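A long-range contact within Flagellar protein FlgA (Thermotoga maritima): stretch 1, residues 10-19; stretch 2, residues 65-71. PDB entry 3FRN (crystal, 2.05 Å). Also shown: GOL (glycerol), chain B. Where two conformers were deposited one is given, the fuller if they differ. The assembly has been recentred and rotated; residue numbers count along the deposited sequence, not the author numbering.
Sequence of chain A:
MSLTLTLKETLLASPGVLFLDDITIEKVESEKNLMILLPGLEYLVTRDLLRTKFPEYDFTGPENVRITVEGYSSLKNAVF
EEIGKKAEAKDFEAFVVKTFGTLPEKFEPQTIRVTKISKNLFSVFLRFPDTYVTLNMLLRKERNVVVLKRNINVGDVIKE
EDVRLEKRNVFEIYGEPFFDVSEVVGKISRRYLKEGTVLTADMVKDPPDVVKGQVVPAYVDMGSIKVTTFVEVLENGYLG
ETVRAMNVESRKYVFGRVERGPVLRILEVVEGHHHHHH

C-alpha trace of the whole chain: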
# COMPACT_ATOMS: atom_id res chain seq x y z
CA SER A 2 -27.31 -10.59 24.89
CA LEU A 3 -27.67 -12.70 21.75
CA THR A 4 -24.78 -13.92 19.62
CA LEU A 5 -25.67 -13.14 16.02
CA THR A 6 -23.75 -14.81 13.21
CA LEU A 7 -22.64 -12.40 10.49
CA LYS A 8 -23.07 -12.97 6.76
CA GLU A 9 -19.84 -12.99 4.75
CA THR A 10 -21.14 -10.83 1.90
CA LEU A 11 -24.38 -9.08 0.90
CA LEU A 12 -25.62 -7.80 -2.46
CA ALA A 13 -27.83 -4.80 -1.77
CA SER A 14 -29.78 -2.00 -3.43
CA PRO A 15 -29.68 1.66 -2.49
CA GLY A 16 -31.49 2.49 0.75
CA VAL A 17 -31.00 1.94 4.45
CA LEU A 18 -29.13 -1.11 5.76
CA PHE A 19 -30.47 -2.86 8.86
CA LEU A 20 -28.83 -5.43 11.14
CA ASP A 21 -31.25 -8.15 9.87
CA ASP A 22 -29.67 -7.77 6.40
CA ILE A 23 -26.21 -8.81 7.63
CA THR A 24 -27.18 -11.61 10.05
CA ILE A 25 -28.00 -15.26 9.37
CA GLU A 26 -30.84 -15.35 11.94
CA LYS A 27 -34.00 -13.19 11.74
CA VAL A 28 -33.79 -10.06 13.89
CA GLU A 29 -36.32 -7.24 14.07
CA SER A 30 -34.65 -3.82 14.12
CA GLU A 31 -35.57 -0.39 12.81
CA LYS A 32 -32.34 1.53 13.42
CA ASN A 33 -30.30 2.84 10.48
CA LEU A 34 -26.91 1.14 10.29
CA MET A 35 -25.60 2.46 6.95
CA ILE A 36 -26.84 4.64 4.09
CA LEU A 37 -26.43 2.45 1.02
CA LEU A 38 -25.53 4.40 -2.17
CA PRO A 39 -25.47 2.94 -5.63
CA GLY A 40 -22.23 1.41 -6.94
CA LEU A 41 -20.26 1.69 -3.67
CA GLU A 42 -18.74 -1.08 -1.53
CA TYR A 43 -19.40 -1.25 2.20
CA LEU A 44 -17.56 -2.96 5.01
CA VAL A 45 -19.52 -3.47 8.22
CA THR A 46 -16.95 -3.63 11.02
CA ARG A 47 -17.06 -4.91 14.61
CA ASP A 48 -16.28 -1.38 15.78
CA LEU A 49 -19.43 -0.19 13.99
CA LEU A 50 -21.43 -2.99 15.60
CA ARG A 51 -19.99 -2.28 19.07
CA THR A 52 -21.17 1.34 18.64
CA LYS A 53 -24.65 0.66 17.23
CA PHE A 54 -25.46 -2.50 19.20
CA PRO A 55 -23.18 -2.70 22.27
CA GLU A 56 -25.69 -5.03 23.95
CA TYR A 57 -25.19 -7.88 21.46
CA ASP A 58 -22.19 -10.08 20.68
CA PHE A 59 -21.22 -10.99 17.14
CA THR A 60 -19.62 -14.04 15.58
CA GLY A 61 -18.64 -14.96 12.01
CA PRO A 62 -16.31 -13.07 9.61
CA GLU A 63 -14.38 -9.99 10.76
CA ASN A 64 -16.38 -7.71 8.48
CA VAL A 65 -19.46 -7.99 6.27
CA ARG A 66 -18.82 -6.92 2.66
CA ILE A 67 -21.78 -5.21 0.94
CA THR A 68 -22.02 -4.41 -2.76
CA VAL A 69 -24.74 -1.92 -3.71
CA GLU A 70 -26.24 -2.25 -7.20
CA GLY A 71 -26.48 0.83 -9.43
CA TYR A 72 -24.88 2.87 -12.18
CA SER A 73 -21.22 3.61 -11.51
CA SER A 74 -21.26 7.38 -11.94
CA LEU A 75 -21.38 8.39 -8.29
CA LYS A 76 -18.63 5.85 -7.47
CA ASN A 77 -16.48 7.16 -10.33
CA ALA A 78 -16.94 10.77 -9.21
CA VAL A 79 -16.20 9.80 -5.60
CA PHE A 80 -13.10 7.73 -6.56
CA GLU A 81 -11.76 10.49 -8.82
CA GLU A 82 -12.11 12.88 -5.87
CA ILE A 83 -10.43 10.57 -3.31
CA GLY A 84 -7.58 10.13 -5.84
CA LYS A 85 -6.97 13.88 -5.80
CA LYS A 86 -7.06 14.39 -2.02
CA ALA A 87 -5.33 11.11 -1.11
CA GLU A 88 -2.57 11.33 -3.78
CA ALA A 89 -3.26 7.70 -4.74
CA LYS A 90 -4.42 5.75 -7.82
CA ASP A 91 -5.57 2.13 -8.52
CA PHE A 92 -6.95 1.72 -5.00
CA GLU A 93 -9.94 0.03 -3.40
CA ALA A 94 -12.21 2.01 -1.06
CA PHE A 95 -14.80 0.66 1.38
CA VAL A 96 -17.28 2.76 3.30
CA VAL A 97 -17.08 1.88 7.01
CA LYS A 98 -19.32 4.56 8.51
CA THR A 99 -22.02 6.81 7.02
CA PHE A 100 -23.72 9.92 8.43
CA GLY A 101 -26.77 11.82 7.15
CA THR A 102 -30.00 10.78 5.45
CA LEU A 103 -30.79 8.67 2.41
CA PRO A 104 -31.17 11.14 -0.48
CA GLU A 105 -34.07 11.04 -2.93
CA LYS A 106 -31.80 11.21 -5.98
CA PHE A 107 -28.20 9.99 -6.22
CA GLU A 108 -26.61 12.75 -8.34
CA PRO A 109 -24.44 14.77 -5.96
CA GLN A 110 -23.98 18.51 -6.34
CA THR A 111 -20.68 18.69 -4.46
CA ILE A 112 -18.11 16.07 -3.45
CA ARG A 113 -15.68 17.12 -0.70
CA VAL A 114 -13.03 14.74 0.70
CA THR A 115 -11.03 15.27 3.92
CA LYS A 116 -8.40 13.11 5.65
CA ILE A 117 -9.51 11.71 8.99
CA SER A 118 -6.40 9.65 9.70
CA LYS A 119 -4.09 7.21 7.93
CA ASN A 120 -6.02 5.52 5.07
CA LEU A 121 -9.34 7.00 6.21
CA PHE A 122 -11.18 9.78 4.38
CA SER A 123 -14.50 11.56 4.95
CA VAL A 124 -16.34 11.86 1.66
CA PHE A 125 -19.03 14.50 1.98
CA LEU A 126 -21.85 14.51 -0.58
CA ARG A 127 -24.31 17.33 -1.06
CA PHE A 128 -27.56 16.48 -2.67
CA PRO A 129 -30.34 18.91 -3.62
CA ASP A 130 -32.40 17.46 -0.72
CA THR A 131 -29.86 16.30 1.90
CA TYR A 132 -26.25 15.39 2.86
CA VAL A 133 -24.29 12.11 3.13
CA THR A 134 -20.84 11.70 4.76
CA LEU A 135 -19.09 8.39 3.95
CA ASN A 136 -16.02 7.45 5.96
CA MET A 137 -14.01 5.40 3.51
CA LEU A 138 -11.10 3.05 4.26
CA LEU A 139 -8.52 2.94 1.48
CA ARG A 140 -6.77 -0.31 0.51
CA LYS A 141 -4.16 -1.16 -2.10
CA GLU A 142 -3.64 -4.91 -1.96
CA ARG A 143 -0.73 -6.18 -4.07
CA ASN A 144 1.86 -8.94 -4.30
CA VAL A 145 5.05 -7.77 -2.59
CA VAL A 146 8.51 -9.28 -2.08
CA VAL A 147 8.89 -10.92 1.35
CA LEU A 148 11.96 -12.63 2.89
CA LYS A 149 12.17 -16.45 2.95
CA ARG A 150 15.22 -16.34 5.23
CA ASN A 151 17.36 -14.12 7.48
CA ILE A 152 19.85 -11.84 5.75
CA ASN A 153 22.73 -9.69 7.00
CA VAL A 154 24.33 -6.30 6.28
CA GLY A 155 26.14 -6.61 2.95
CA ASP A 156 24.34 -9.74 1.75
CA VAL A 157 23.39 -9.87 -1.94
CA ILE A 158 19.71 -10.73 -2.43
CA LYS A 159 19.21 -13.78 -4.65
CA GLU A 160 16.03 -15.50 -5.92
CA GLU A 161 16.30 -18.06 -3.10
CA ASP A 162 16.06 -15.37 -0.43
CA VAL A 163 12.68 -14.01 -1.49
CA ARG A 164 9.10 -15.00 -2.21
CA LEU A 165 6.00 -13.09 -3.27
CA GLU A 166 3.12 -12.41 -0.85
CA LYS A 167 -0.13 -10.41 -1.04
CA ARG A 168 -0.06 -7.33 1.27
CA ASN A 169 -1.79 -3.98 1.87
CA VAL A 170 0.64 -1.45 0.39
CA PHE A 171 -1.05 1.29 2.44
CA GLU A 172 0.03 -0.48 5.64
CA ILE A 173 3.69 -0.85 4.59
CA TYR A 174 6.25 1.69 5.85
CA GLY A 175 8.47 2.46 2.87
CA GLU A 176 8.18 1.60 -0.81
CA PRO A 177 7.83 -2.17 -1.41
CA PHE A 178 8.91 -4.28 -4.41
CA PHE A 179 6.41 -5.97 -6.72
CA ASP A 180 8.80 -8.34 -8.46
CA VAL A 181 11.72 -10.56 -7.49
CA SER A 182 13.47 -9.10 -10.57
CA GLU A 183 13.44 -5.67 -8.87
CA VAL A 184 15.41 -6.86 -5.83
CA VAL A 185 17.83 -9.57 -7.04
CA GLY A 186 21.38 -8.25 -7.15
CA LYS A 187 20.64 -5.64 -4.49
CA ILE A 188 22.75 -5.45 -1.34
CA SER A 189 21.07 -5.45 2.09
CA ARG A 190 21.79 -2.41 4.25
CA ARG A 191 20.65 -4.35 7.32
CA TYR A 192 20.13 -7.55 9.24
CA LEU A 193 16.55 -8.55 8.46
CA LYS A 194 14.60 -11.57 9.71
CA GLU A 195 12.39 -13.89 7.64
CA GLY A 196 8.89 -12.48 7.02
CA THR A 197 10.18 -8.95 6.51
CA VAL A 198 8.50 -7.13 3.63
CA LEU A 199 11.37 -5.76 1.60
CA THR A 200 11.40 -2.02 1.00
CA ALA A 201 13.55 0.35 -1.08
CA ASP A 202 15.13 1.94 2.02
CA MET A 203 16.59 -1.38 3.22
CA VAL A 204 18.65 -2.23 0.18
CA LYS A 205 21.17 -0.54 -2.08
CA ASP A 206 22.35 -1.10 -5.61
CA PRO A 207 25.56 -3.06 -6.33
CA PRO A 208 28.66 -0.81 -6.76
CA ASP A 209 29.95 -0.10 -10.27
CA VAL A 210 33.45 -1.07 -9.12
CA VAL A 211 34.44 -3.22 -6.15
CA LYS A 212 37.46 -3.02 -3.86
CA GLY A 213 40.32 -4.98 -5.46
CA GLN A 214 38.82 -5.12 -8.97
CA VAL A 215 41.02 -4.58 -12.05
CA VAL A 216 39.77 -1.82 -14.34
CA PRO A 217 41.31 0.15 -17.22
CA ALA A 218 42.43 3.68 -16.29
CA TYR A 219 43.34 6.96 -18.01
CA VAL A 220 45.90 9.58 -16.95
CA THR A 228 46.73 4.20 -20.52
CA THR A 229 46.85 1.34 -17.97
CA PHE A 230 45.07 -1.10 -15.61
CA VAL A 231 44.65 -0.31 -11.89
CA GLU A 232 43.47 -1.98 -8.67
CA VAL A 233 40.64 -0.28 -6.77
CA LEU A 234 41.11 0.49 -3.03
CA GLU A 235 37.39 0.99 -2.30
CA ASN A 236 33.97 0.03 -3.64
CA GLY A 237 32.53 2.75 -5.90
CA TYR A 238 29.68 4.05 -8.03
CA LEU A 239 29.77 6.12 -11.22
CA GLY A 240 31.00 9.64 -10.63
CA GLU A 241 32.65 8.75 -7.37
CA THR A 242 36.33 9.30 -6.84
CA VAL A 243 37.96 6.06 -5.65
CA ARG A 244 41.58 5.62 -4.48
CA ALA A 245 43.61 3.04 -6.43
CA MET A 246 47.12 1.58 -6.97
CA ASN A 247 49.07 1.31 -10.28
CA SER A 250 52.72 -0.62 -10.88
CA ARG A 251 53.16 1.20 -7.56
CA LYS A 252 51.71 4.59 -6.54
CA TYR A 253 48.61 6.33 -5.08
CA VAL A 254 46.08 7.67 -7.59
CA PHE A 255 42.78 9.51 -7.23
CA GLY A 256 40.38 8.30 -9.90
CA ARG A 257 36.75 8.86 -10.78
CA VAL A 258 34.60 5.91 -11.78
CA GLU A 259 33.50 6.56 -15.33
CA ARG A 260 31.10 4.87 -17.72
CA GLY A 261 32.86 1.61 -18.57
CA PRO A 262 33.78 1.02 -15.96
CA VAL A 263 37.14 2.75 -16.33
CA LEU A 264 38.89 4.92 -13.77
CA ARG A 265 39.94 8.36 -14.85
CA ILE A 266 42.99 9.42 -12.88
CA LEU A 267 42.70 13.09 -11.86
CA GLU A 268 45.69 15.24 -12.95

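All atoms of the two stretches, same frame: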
# COMPACT_ATOMS: atom_id res chain seq x y z
N THR A 10 -20.88 -11.91 2.85
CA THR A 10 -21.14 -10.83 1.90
C THR A 10 -22.65 -10.58 1.76
O THR A 10 -23.48 -11.41 2.15
CB THR A 10 -20.55 -11.12 0.49
OG1 THR A 10 -21.23 -12.22 -0.11
CG2 THR A 10 -19.03 -11.42 0.55
N LEU A 11 -22.99 -9.43 1.20
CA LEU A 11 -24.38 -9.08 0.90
C LEU A 11 -24.46 -8.23 -0.37
O LEU A 11 -23.77 -7.22 -0.49
CB LEU A 11 -25.00 -8.33 2.08
CG LEU A 11 -26.37 -7.70 1.87
CD1 LEU A 11 -27.44 -8.76 1.62
CD2 LEU A 11 -26.75 -6.83 3.03
N LEU A 12 -25.30 -8.64 -1.31
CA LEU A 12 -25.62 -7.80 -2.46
C LEU A 12 -26.87 -6.99 -2.14
O LEU A 12 -27.94 -7.54 -1.87
CB LEU A 12 -25.84 -8.64 -3.72
CG LEU A 12 -26.34 -7.81 -4.90
CD1 LEU A 12 -25.37 -7.85 -6.06
CD2 LEU A 12 -27.76 -8.22 -5.33
N ALA A 13 -26.74 -5.67 -2.18
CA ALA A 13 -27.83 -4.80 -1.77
C ALA A 13 -28.25 -3.81 -2.86
O ALA A 13 -27.64 -3.74 -3.93
CB ALA A 13 -27.45 -4.04 -0.48
N SER A 14 -29.30 -3.06 -2.55
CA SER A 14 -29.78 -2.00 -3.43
C SER A 14 -29.75 -0.70 -2.65
O SER A 14 -29.65 -0.72 -1.41
CB SER A 14 -31.19 -2.33 -3.93
OG SER A 14 -32.03 -2.71 -2.85
N PRO A 15 -29.79 0.46 -3.34
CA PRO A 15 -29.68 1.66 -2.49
C PRO A 15 -30.80 1.81 -1.47
O PRO A 15 -31.94 1.45 -1.75
CB PRO A 15 -29.71 2.81 -3.50
CG PRO A 15 -29.28 2.21 -4.79
CD PRO A 15 -29.89 0.83 -4.77
N GLY A 16 -30.48 2.34 -0.29
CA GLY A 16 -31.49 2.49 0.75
C GLY A 16 -30.89 2.59 2.12
O GLY A 16 -29.88 3.25 2.32
N VAL A 17 -31.53 1.95 3.09
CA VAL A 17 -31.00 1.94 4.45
C VAL A 17 -30.72 0.49 4.81
O VAL A 17 -31.56 -0.37 4.62
CB VAL A 17 -32.00 2.57 5.46
CG1 VAL A 17 -31.58 2.29 6.88
CG2 VAL A 17 -32.12 4.07 5.24
N LEU A 18 -29.51 0.23 5.32
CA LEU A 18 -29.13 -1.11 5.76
C LEU A 18 -29.50 -1.33 7.22
O LEU A 18 -29.24 -0.47 8.06
CB LEU A 18 -27.63 -1.33 5.58
CG LEU A 18 -26.97 -2.60 6.13
CD1 LEU A 18 -27.12 -3.76 5.17
CD2 LEU A 18 -25.51 -2.32 6.39
N PHE A 19 -30.10 -2.48 7.50
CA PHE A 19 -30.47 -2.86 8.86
C PHE A 19 -29.72 -4.11 9.26
O PHE A 19 -29.37 -4.92 8.41
CB PHE A 19 -31.97 -3.13 8.95
CG PHE A 19 -32.83 -1.94 8.64
CD1 PHE A 19 -33.09 -0.98 9.61
CD2 PHE A 19 -33.41 -1.80 7.39
CE1 PHE A 19 -33.90 0.11 9.33
CE2 PHE A 19 -34.22 -0.71 7.10
CZ PHE A 19 -34.47 0.25 8.08
N VAL A 65 -18.49 -7.61 7.30
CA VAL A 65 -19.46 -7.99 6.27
C VAL A 65 -19.22 -7.08 5.06
O VAL A 65 -19.19 -5.86 5.21
CB VAL A 65 -20.92 -7.82 6.75
CG1 VAL A 65 -21.90 -8.30 5.69
CG2 VAL A 65 -21.13 -8.60 8.06
N ARG A 66 -19.07 -7.68 3.89
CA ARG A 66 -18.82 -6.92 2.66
C ARG A 66 -20.09 -6.77 1.80
O ARG A 66 -20.63 -7.76 1.30
CB ARG A 66 -17.67 -7.55 1.85
CG ARG A 66 -17.45 -6.93 0.48
CD ARG A 66 -16.07 -7.26 -0.04
NE ARG A 66 -15.73 -6.52 -1.26
CZ ARG A 66 -14.53 -6.55 -1.85
NH1 ARG A 66 -13.55 -7.28 -1.34
NH2 ARG A 66 -14.32 -5.83 -2.94
N ILE A 67 -20.53 -5.53 1.63
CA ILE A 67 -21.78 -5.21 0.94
C ILE A 67 -21.54 -4.47 -0.37
O ILE A 67 -20.89 -3.42 -0.40
CB ILE A 67 -22.68 -4.32 1.82
CG1 ILE A 67 -22.73 -4.84 3.25
CG2 ILE A 67 -24.09 -4.17 1.23
CD1 ILE A 67 -23.23 -3.80 4.20
N THR A 68 -22.06 -5.03 -1.45
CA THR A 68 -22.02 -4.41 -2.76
C THR A 68 -23.40 -3.82 -3.03
O THR A 68 -24.39 -4.53 -2.94
CB THR A 68 -21.69 -5.45 -3.83
OG1 THR A 68 -20.52 -6.18 -3.44
CG2 THR A 68 -21.47 -4.81 -5.21
N VAL A 69 -23.47 -2.52 -3.31
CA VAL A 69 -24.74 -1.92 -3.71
C VAL A 69 -24.86 -1.79 -5.23
O VAL A 69 -24.04 -1.14 -5.87
CB VAL A 69 -24.93 -0.54 -3.07
CG1 VAL A 69 -26.33 -0.04 -3.34
CG2 VAL A 69 -24.68 -0.62 -1.58
N GLU A 70 -25.88 -2.43 -5.79
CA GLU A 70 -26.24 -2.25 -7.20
C GLU A 70 -26.43 -0.79 -7.62
O GLU A 70 -26.72 0.10 -6.81
CB GLU A 70 -27.50 -3.06 -7.51
CG GLU A 70 -27.36 -4.54 -7.20
CD GLU A 70 -28.58 -5.35 -7.60
OE1 GLU A 70 -29.63 -5.22 -6.92
OE2 GLU A 70 -28.48 -6.14 -8.57
N GLY A 71 -26.25 -0.52 -8.91
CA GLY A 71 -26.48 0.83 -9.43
C GLY A 71 -25.46 1.22 -10.46
O GLY A 71 -24.40 0.59 -10.59
C1 GOL B . -20.68 -10.65 -4.62
O1 GOL B . -19.35 -10.24 -4.38
C2 GOL B . -21.47 -10.61 -3.31
O2 GOL B . -22.64 -11.39 -3.44
C3 GOL B . -21.86 -9.17 -2.99
O3 GOL B . -21.19 -8.75 -1.82

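How do the two backbones hold each other? Residues 10-13 and 65-69 run side by side as parallel strands, their directions only 19° apart, with Thr10 beside Arg66, Leu11 beside Ile67, Leu12 beside Thr68 and Ala13 beside Val69. Four hydrogen bonds join them. Leu11 N donates to Arg66 O at 2.9 Å, and Thr68 N donates to Leu11 O at 2.9 Å; two residues on, Ala13 N donates to Thr68 O at 2.7 Å and Glu70 N to Ala13 O at 2.9 Å. In each pair Leu11 or Ala13 bonds to the residues before and after its neighbour, the staggered pattern typical of parallel strands. The bond from Ala13 N is nearly straight, with an angle of 177° at the hydrogen.

What else do the carbonyl oxygens touch? Each also receives a CA-H...O contact, a weaker interaction favoured by the slight polarity of the CA-H bond. Thr10 CA lies 3.2 Å from Arg66 O and Ile67 CA 3.2 Å from Leu11 O, while Leu12 CA sits 3.5 Å from Thr68 O and Val69 CA 3.4 Å from Ala13 O. The same oxygens thus serve both an amide and a neighbouring CA.

Which apolar side chains meet? Leu11, Ala13, Ile67 and Val69 share one face of the sheet, and Ile67 is the hub of their packing. Its CG2 is 4.2 Å from Leu11 CD2 and 3.8 Å from Ala13 CB, while its CD1 reaches Leu18 CD2 at 3.5 Å. Leu18, beyond the turn, points toward the second stretch and so brings the later part of stretch 1 back onto Ile67. Past the paired strands, Pro15 CD packs against Val69 CG1 at 3.9 Å. These contacts are dispersive, and burial of Ile67, Val69 and Leu18 keeps their hydrocarbon surface from water.

What occupies the other face? Thr10, Leu12, Arg66 and Thr68 lie here, in a more open setting. Thr10 CG2 approaches Arg66 CB at 4.3 Å, but the extended arginine then leads away. The end of Leu12 turns nearer to stretch 2, where its CD2 meets Glu70 CD at 3.7 Å, a van der Waals contact with the carboxylate carbon. A glycerol, probably from the crystallisation liquor, also settles on this side: its O3 shares a hydrogen bond with Thr68 OG1 at 3.1 Å and donates a weak one to Leu11 O at 3.3 Å, touching both strands.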